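Local coordinates for protein ATP-dependent DNA helicase uvsW (Enterobacteria phage T4, PDB 1RIF) that couples ATP hydrolysis to 3'-5' translocation and duplex DNA unwinding, driving branch migration of Holliday junctions during phage DNA repair and the processing of stalled replication forks, at residues A[20-23]-A[24-28]; A[60-63]-A[64-67]; A[182-185]-A[186-189]. The protein carries 1 engineered substitution. All coordinates share one frame; numbering follows the deposited sequence.

Contact 1: residues A[20-23]-A[24-28]; sequences STFH and ELRDF
Phe22 and Arg26 meet one turn apart on the alpha-helix 19-28 of the N-terminal domain, part of the region that carries the UvsW N-terminal family signature. Both side chains leave the backbone the same way, CG anti to the backbone N (chi1 173° in Phe22, 178° in Arg26). The extended arginine chain passes the ring at a slant, with CD of Arg26 4.2 Å from CE2 of Phe22. Only this CD methylene touches the ring; the guanidinium, its plane 43° from that of the ring, is carried past it. The imidazole of His23 comes up to the same ring from another direction, its NE2 at the ring edge and in its plane.

Glu24 runs the other way, back toward the start of the helix. Its CG lies 3.2 Å from the carbonyl O of Ser20, and OE1 reaches over CA of Thr21; the carboxylate is held there by a hydrogen bond between OE1 and OH of Tyr77. Leu25 lays CB and CG against the Thr21 carbonyl while its side chain packs on Phe71 and Leu54.

Asp27 makes its salt bridge with Arg52; its approach to NH1 of Arg26 is long. Beneath these side chains run the i to i+4 backbone bonds, weak from Glu24 N to Ser20 O and firm from Leu25 N to Thr21 O at 2.8 Å.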
# COMPACT_ATOMS: atom_id res chain seq x y z
N SER A 20 30.32 2.51 -5.97
CA SER A 20 30.59 3.32 -4.80
C SER A 20 29.33 3.99 -4.27
O SER A 20 29.07 3.99 -3.07
CB SER A 20 31.61 4.41 -5.15
OG SER A 20 31.09 5.28 -6.13
N THR A 21 28.54 4.57 -5.18
CA THR A 21 27.33 5.25 -4.78
C THR A 21 26.30 4.22 -4.33
O THR A 21 25.47 4.49 -3.46
CB THR A 21 26.74 6.10 -5.93
OG1 THR A 21 25.93 5.27 -6.77
CG2 THR A 21 27.86 6.70 -6.77
N PHE A 22 26.38 3.03 -4.91
CA PHE A 22 25.46 1.95 -4.56
C PHE A 22 25.58 1.59 -3.08
O PHE A 22 24.58 1.38 -2.40
CB PHE A 22 25.75 0.70 -5.39
CG PHE A 22 24.95 -0.50 -4.95
CD1 PHE A 22 23.58 -0.55 -5.18
CD2 PHE A 22 25.56 -1.55 -4.28
CE1 PHE A 22 22.82 -1.64 -4.74
CE2 PHE A 22 24.82 -2.64 -3.84
CZ PHE A 22 23.45 -2.68 -4.06
N HIS A 23 26.81 1.50 -2.60
CA HIS A 23 27.03 1.17 -1.20
C HIS A 23 26.57 2.29 -0.29
O HIS A 23 26.12 2.04 0.83
CB HIS A 23 28.50 0.83 -0.99
CG HIS A 23 28.92 -0.43 -1.69
ND1 HIS A 23 30.21 -0.67 -2.09
CD2 HIS A 23 28.20 -1.50 -2.08
CE1 HIS A 23 30.27 -1.84 -2.70
NE2 HIS A 23 29.06 -2.37 -2.70
N GLU A 24 26.66 3.52 -0.77
CA GLU A 24 26.21 4.66 0.02
C GLU A 24 24.69 4.58 0.10
O GLU A 24 24.11 4.78 1.16
CB GLU A 24 26.63 5.95 -0.65
CG GLU A 24 28.13 6.05 -0.84
CD GLU A 24 28.54 7.34 -1.51
OE1 GLU A 24 28.04 7.61 -2.62
OE2 GLU A 24 29.37 8.08 -0.93
N LEU A 25 24.07 4.29 -1.03
CA LEU A 25 22.62 4.16 -1.12
C LEU A 25 22.11 2.98 -0.29
O LEU A 25 21.03 3.04 0.30
CB LEU A 25 22.20 3.96 -2.57
CG LEU A 25 22.11 5.19 -3.47
CD1 LEU A 25 22.03 4.75 -4.92
CD2 LEU A 25 20.90 6.02 -3.08
N ARG A 26 22.90 1.91 -0.27
CA ARG A 26 22.56 0.70 0.46
C ARG A 26 22.56 0.93 1.97
O ARG A 26 21.79 0.32 2.69
CB ARG A 26 23.53 -0.42 0.09
CG ARG A 26 23.31 -1.72 0.82
CD ARG A 26 24.22 -2.82 0.31
NE ARG A 26 24.12 -4.01 1.14
CZ ARG A 26 24.75 -4.18 2.31
NH1 ARG A 26 25.53 -3.22 2.79
NH2 ARG A 26 24.57 -5.30 3.01
N ASP A 27 23.45 1.80 2.43
CA ASP A 27 23.54 2.12 3.85
C ASP A 27 22.47 3.15 4.18
O ASP A 27 21.87 3.12 5.26
CB ASP A 27 24.92 2.69 4.21
CG ASP A 27 26.02 1.66 4.10
OD1 ASP A 27 25.71 0.45 4.16
OD2 ASP A 27 27.21 2.05 3.97
N PHE A 28 22.23 4.05 3.24
CA PHE A 28 21.23 5.10 3.40
C PHE A 28 19.85 4.48 3.63
O PHE A 28 19.15 4.83 4.58
CB PHE A 28 21.21 5.99 2.15
CG PHE A 28 20.22 7.13 2.21
CD1 PHE A 28 20.41 8.19 3.09
CD2 PHE A 28 19.10 7.14 1.39
CE1 PHE A 28 19.49 9.24 3.16
CE2 PHE A 28 18.17 8.19 1.45
CZ PHE A 28 18.37 9.24 2.34

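Contact 2: residues A[60-63]-A[64-67]; sequences LPFG and LVGQ
Leu60, Pro61 and Leu64 bring the apolar part of this turn together where strand 59-61 ends and the chain coils into a 3-10 turn. CG of the Pro61 ring and CD1 of Leu64 are 3.6 Å apart, the two side chains running alongside each other in the same direction. Leu60 instead crosses Leu64 at about a right angle, with its CD2 methyl 4.0 Å from CB of Leu64. With CG of Leu64 anti to the carbonyl carbon (chi1 -73°), the branch carrying CD1 lies against the proline, while Leu60 meets CB, which that torsion does not move. Beyond the turn, Leu64 also packs on Met270 and Val273 of helix 269-276.

The polar part is backbone alone. Leu64 N donates to Pro61 O at 3.0 Å, nearly straight at the hydrogen (163°) although the donor stands above the carbonyl plane. This is an i to i+3 bond of the 3-10 kind.

Phe62 leaves the backbone away from the following segment, and its ring makes a cation-pi contact with Arg130, while Leu60 is bonded through its backbone to Val13 of strand 12-16. The chemistry is therefore divided: backbone bonding sets the bend, and hydrocarbon contacts place buried Leu64 between the end of the strand and helix 269-276.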
# COMPACT_ATOMS: atom_id res chain seq x y z
N LEU A 60 14.63 -0.88 -5.28
CA LEU A 60 14.18 -0.14 -4.11
C LEU A 60 12.65 -0.09 -4.06
O LEU A 60 12.00 0.15 -5.08
CB LEU A 60 14.73 1.28 -4.17
CG LEU A 60 14.32 2.20 -3.03
CD1 LEU A 60 15.26 2.01 -1.85
CD2 LEU A 60 14.36 3.63 -3.51
N PRO A 61 12.06 -0.33 -2.89
CA PRO A 61 10.59 -0.26 -2.90
C PRO A 61 10.11 1.08 -3.47
O PRO A 61 10.61 2.15 -3.11
CB PRO A 61 10.21 -0.50 -1.43
CG PRO A 61 11.49 -0.39 -0.66
CD PRO A 61 12.55 -0.85 -1.60
N PHE A 62 9.15 0.98 -4.39
CA PHE A 62 8.57 2.13 -5.09
C PHE A 62 8.30 3.34 -4.20
O PHE A 62 8.76 4.44 -4.49
CB PHE A 62 7.27 1.70 -5.77
CG PHE A 62 6.88 2.53 -6.96
CD1 PHE A 62 6.82 1.96 -8.22
CD2 PHE A 62 6.54 3.87 -6.81
CE1 PHE A 62 6.41 2.72 -9.33
CE2 PHE A 62 6.13 4.64 -7.91
CZ PHE A 62 6.07 4.06 -9.16
N GLY A 63 7.56 3.11 -3.12
CA GLY A 63 7.22 4.18 -2.20
C GLY A 63 8.33 5.07 -1.68
O GLY A 63 8.06 6.17 -1.21
N LEU A 64 9.58 4.62 -1.77
CA LEU A 64 10.73 5.40 -1.28
C LEU A 64 11.47 6.25 -2.32
O LEU A 64 12.47 6.90 -1.99
CB LEU A 64 11.72 4.45 -0.60
CG LEU A 64 11.32 3.88 0.77
CD1 LEU A 64 12.16 2.66 1.09
CD2 LEU A 64 11.49 4.96 1.83
N VAL A 65 10.99 6.26 -3.55
CA VAL A 65 11.64 7.04 -4.60
C VAL A 65 11.85 8.49 -4.17
O VAL A 65 12.93 9.05 -4.37
CB VAL A 65 10.80 7.02 -5.90
CG1 VAL A 65 11.48 7.83 -6.98
CG2 VAL A 65 10.60 5.60 -6.37
N GLY A 66 10.83 9.09 -3.56
CA GLY A 66 10.93 10.47 -3.13
C GLY A 66 12.07 10.79 -2.18
O GLY A 66 12.57 11.91 -2.16
N GLN A 67 12.47 9.80 -1.39
CA GLN A 67 13.55 9.95 -0.42
C GLN A 67 14.94 10.01 -1.05
O GLN A 67 15.88 10.47 -0.42
CB GLN A 67 13.53 8.78 0.56
CG GLN A 67 12.19 8.56 1.22
CD GLN A 67 11.93 9.56 2.31
OE1 GLN A 67 11.90 10.77 2.06
NE2 GLN A 67 11.75 9.07 3.53

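Contact 3: residues A[182-185]-A[186-189]; sequences LFSH and AMIK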
# COMPACT_ATOMS: atom_id res chain seq x y z
N LEU A 182 -22.15 0.20 -2.66
CA LEU A 182 -21.16 0.44 -3.70
C LEU A 182 -20.71 -0.93 -4.25
O LEU A 182 -20.15 -1.02 -5.35
CB LEU A 182 -19.96 1.21 -3.14
CG LEU A 182 -20.25 2.64 -2.67
CD1 LEU A 182 -19.05 3.20 -1.93
CD2 LEU A 182 -20.61 3.50 -3.86
N PHE A 183 -20.99 -1.98 -3.49
CA PHE A 183 -20.64 -3.35 -3.86
C PHE A 183 -21.72 -4.32 -3.40
O PHE A 183 -22.53 -3.99 -2.53
CB PHE A 183 -19.32 -3.79 -3.20
CG PHE A 183 -18.11 -3.00 -3.63
CD1 PHE A 183 -17.84 -1.76 -3.06
CD2 PHE A 183 -17.27 -3.49 -4.62
CE1 PHE A 183 -16.73 -1.02 -3.47
CE2 PHE A 183 -16.16 -2.75 -5.04
CZ PHE A 183 -15.89 -1.51 -4.46
N SER A 184 -21.72 -5.51 -3.99
CA SER A 184 -22.65 -6.58 -3.61
C SER A 184 -21.76 -7.69 -3.05
O SER A 184 -20.56 -7.71 -3.32
CB SER A 184 -23.42 -7.09 -4.83
OG SER A 184 -22.55 -7.73 -5.74
N HIS A 185 -22.32 -8.61 -2.27
CA HIS A 185 -21.50 -9.69 -1.69
C HIS A 185 -20.83 -10.61 -2.70
O HIS A 185 -19.70 -11.05 -2.47
CB HIS A 185 -22.31 -10.52 -0.69
CG HIS A 185 -22.27 -9.96 0.69
ND1 HIS A 185 -23.37 -9.35 1.29
CD2 HIS A 185 -21.25 -9.84 1.58
CE1 HIS A 185 -23.02 -8.89 2.47
NE2 HIS A 185 -21.74 -9.17 2.67
N ALA A 186 -21.51 -10.89 -3.80
CA ALA A 186 -20.94 -11.76 -4.83
C ALA A 186 -19.64 -11.15 -5.37
O ALA A 186 -18.83 -11.85 -5.97
CB ALA A 186 -21.95 -11.96 -5.96
N MET A 187 -19.46 -9.86 -5.14
CA MET A 187 -18.27 -9.13 -5.59
C MET A 187 -17.12 -9.11 -4.56
O MET A 187 -16.02 -8.63 -4.85
CB MET A 187 -18.65 -7.68 -5.91
CG MET A 187 -19.76 -7.50 -6.94
SD MET A 187 -20.29 -5.77 -7.03
CE MET A 187 -18.91 -5.01 -7.89
N ILE A 188 -17.37 -9.61 -3.36
CA ILE A 188 -16.36 -9.58 -2.31
C ILE A 188 -16.07 -10.95 -1.71
O ILE A 188 -16.92 -11.56 -1.07
CB ILE A 188 -16.79 -8.61 -1.20
CG1 ILE A 188 -17.07 -7.23 -1.80
CG2 ILE A 188 -15.72 -8.54 -0.11
CD1 ILE A 188 -17.78 -6.27 -0.86
N LYS A 189 -14.84 -11.43 -1.93
CA LYS A 189 -14.41 -12.72 -1.42
C LYS A 189 -13.62 -12.54 -0.13
O LYS A 189 -12.63 -11.82 -0.10
CB LYS A 189 -13.52 -13.44 -2.44
CG LYS A 189 -12.98 -14.77 -1.95
CD LYS A 189 -11.90 -15.31 -2.86
CE LYS A 189 -11.40 -16.66 -2.34
NZ LYS A 189 -10.07 -17.05 -2.91
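Met187 folds back against Phe183 and Ser184, in a tight 3-10 turn that leads into strand 188-190, the edge strand of the parallel sheet in the helicase ATP-binding domain. Its CE methyl comes within 4.0 Å of CD2 of Phe183, and the two side chains cross at about a right angle. The extended chi2 of Met187 (171°) sets SD beside the backbone, where Ser184 N gives it a weak hydrogen bond of 3.4 Å; the bend at chi3 (74°) then turns CE to the ring. The Ser184 hydroxyl lies alongside, with OG 3.3 Å from SD of Met187.

Ile188 reaches Phe183 from a different direction. Its CD1 methyl lies 3.7 Å from CB of Phe183, and its CG1 runs beside the Ser184 carbonyl O. Phe183 thus touches both residues at the end of the turn, Met187 through its ring and Ile188 mainly through its CB.

Behind these side chains the backbone sets the turn. Ile188 N donates to His185 O at 2.9 Å, with an almost straight N-H (164°), although the donor stands well above the carbonyl plane. The same His185 O accepts a second bond from NZ of Lys202, and the His185 ring is tethered by NE2 to Asp175.

The ring of Phe183 meets that of Phe177, on helix 167-180, and its side chain also rests on Ala149 of helix 141-155; Ile188 packs on Ala174 and Phe177 of the former helix and on Val207 and Val209 of the adjacent strand 207-210, while Met187 leans on Leu153 of helix 141-155.

From the N terminus the three contacts come in series, none nesting within or crossing another. Contact 1 lies within helix 19-28; contact 2 closes the turn after strand 59-61, just ahead of helix 68-74. These two lie in the N-terminal domain and touch, CE2 of Phe28 packing 3.7 Å from O of Gln67, so the end of helix 19-28 meets the approach to helix 68-74. Contact 2 also looks toward the helicase domain through helix 269-276. Contact 3 closes the turn between helix 167-180 and strand 188-190, on the other side of the chain's centre, its own centre about 46 Å from that of contact 1.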